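Local coordinates for alkaline phosphatase D (Bacillus subtilis, PDB 2YEQ), which hydrolyses phosphate mono- and diesters at an active site that holds iron and calcium ions, at residues Y127-Y132 / Y161-G166. Residues are numbered along the deposited sequence; the frame is centred on the assembly and turned at random.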
loop_
_atom_site.group_PDB
_atom_site.type_symbol
_atom_site.label_atom_id
_atom_site.label_comp_id
_atom_site.label_asym_id
_atom_site.label_seq_id
_atom_site.Cartn_x
_atom_site.Cartn_y
_atom_site.Cartn_z
ATOM N N TYR A 127 -10.909 2.743 -8.269
ATOM C CA TYR A 127 -11.092 2.438 -9.694
ATOM C C TYR A 127 -11.952 3.453 -10.395
ATOM O O TYR A 127 -11.716 3.802 -11.578
ATOM C CB TYR A 127 -11.689 1.035 -9.819
ATOM C CG TYR A 127 -11.935 0.477 -11.209
ATOM C CD1 TYR A 127 -10.927 -0.226 -11.891
ATOM C CD2 TYR A 127 -13.174 0.595 -11.815
ATOM C CE1 TYR A 127 -11.166 -0.771 -13.138
ATOM C CE2 TYR A 127 -13.409 0.058 -13.071
ATOM C CZ TYR A 127 -12.412 -0.616 -13.723
ATOM O OH TYR A 127 -12.649 -1.140 -14.980
ATOM N N GLU A 128 -12.930 3.969 -9.666
ATOM C CA GLU A 128 -13.891 4.885 -10.262
ATOM C C GLU A 128 -13.328 6.293 -10.462
ATOM O O GLU A 128 -13.863 7.066 -11.276
ATOM C CB GLU A 128 -15.122 5.012 -9.361
ATOM C CG GLU A 128 -15.813 3.688 -9.026
ATOM C CD GLU A 128 -17.069 3.930 -8.178
ATOM O OE1 GLU A 128 -16.979 4.640 -7.111
ATOM O OE2 GLU A 128 -18.146 3.467 -8.615
ATOM N N HIS A 129 -12.287 6.644 -9.706
ATOM C CA HIS A 129 -11.803 8.028 -9.679
ATOM C C HIS A 129 -10.852 8.396 -10.823
ATOM O O HIS A 129 -10.651 9.581 -11.097
ATOM C CB HIS A 129 -11.155 8.340 -8.330
ATOM C CG HIS A 129 -12.154 8.414 -7.215
ATOM N ND1 HIS A 129 -11.859 8.927 -5.971
ATOM C CD2 HIS A 129 -13.465 8.068 -7.181
ATOM C CE1 HIS A 129 -12.939 8.868 -5.210
ATOM N NE2 HIS A 129 -13.926 8.353 -5.921
ATOM N N GLY A 130 -10.296 7.396 -11.485
ATOM C CA GLY A 130 -9.451 7.669 -12.633
ATOM C C GLY A 130 -8.857 6.422 -13.220
ATOM O O GLY A 130 -9.081 5.319 -12.720
ATOM N N TYR A 131 -8.117 6.639 -14.305
ATOM C CA TYR A 131 -7.359 5.611 -15.001
ATOM C C TYR A 131 -6.037 5.390 -14.295
ATOM O O TYR A 131 -5.517 6.284 -13.609
ATOM C CB TYR A 131 -7.232 5.997 -16.519
ATOM C CG TYR A 131 -8.612 5.968 -17.135
ATOM C CD1 TYR A 131 -9.207 4.756 -17.510
ATOM C CD2 TYR A 131 -9.387 7.121 -17.195
ATOM C CE1 TYR A 131 -10.510 4.713 -18.006
ATOM C CE2 TYR A 131 -10.681 7.087 -17.664
ATOM C CZ TYR A 131 -11.241 5.876 -18.065
ATOM O OH TYR A 131 -12.534 5.866 -18.497
ATOM N N TYR A 132 -5.522 4.179 -14.439
ATOM C CA TYR A 132 -4.283 3.726 -13.836
ATOM C C TYR A 132 -3.014 4.053 -14.670
ATOM O O TYR A 132 -2.035 3.306 -14.698
ATOM C CB TYR A 132 -4.371 2.229 -13.540
ATOM C CG TYR A 132 -5.389 1.823 -12.442
ATOM C CD1 TYR A 132 -5.984 2.761 -11.592
ATOM C CD2 TYR A 132 -5.700 0.478 -12.248
ATOM C CE1 TYR A 132 -6.905 2.360 -10.597
ATOM C CE2 TYR A 132 -6.587 0.072 -11.270
ATOM C CZ TYR A 132 -7.195 1.006 -10.447
ATOM O OH TYR A 132 -8.070 0.551 -9.476
ATOM N N TYR A 161 -18.877 6.904 -3.310
ATOM C CA TYR A 161 -17.678 7.665 -2.984
ATOM C C TYR A 161 -17.233 8.387 -4.239
ATOM O O TYR A 161 -16.539 7.816 -5.085
ATOM C CB TYR A 161 -16.603 6.734 -2.467
ATOM C CG TYR A 161 -15.269 7.395 -2.171
ATOM C CD1 TYR A 161 -15.181 8.740 -1.801
ATOM C CD2 TYR A 161 -14.101 6.674 -2.267
ATOM C CE1 TYR A 161 -13.964 9.325 -1.536
ATOM C CE2 TYR A 161 -12.883 7.246 -1.988
ATOM C CZ TYR A 161 -12.816 8.560 -1.629
ATOM O OH TYR A 161 -11.592 9.132 -1.393
ATOM N N VAL A 162 -17.670 9.636 -4.361
ATOM C CA VAL A 162 -17.605 10.356 -5.617
ATOM C C VAL A 162 -16.490 11.406 -5.590
ATOM O O VAL A 162 -16.406 12.243 -4.692
ATOM C CB VAL A 162 -18.949 10.975 -5.974
ATOM C CG1 VAL A 162 -18.847 11.810 -7.298
ATOM C CG2 VAL A 162 -20.013 9.837 -6.096
ATOM N N SER A 163 -15.612 11.320 -6.585
ATOM C CA SER A 163 -14.487 12.230 -6.702
ATOM C C SER A 163 -14.967 13.637 -7.060
ATOM O O SER A 163 -15.929 13.797 -7.804
ATOM C CB SER A 163 -13.527 11.708 -7.784
ATOM O OG SER A 163 -12.681 12.718 -8.249
ATOM N N LYS A 164 -14.253 14.649 -6.572
ATOM C CA LYS A 164 -14.484 16.029 -7.002
ATOM C C LYS A 164 -14.386 16.208 -8.506
ATOM O O LYS A 164 -15.078 17.062 -9.049
ATOM C CB LYS A 164 -13.499 16.994 -6.343
ATOM C CG LYS A 164 -14.047 17.638 -5.070
ATOM C CD LYS A 164 -15.114 18.701 -5.360
ATOM C CE LYS A 164 -16.423 18.425 -4.610
ATOM N NZ LYS A 164 -16.239 18.416 -3.137
ATOM N N THR A 165 -13.554 15.409 -9.189
ATOM C CA THR A 165 -13.429 15.536 -10.647
ATOM C C THR A 165 -14.234 14.481 -11.431
ATOM O O THR A 165 -14.076 14.360 -12.641
ATOM C CB THR A 165 -11.939 15.606 -11.089
ATOM O OG1 THR A 165 -11.196 14.501 -10.556
ATOM C CG2 THR A 165 -11.318 16.904 -10.602
ATOM N N GLY A 166 -15.119 13.745 -10.739
ATOM C CA GLY A 166 -16.067 12.849 -11.394
ATOM C C GLY A 166 -15.669 11.399 -11.306
ATOM O O GLY A 166 -14.480 11.062 -11.342
HETATM O O HOH W 1 -18.704 4.846 -5.374
HETATM O O HOH W 2 -12.076 11.882 -10.748
#
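His129 joins Tyr161 and Ser163 through its edge and one face, and illustrates how one imidazole can link two loops. At its edge, NE2 donates to Tyr161 O at 2.8 Å, the N-H...O line nearly straight at 176° and the oxygen lying in the ring plane. The other nitrogen, ND1, accepts from Gly413 N, and the two bonds together fix the ring's rotation. CE1 points into the face of the Tyr161 ring, 3.5 Å above its centre, in an edge-to-face pair with planes at 59°. With CG anti to the carbonyl carbon (chi1 -70°) and so set against Ser163, Ser163 CB sits over the imidazole face in a CH-pi contact, 3.6 Å from the centroid. An alanine here would probably cost Tyr161 O one donor, leaving it Asn167 ND2, and open a gap between the phenol ring and Ser163 CB. Two waters add further links. One joins Glu128 OE1 to Tyr161 N, the other carboxylate oxygen binding His171 N; a second gathers His129 O, Ser163 OG, Thr165 OG1 and Gly166 O. Ser163 OG also accepts from Thr165 N at 3.0 Å, an ST turn. The arrangement ties together two loops following strands 117-122 and 145-148 of the calcineurin-like phosphatase domain, beside iron ligand His382, which Tyr161 touches.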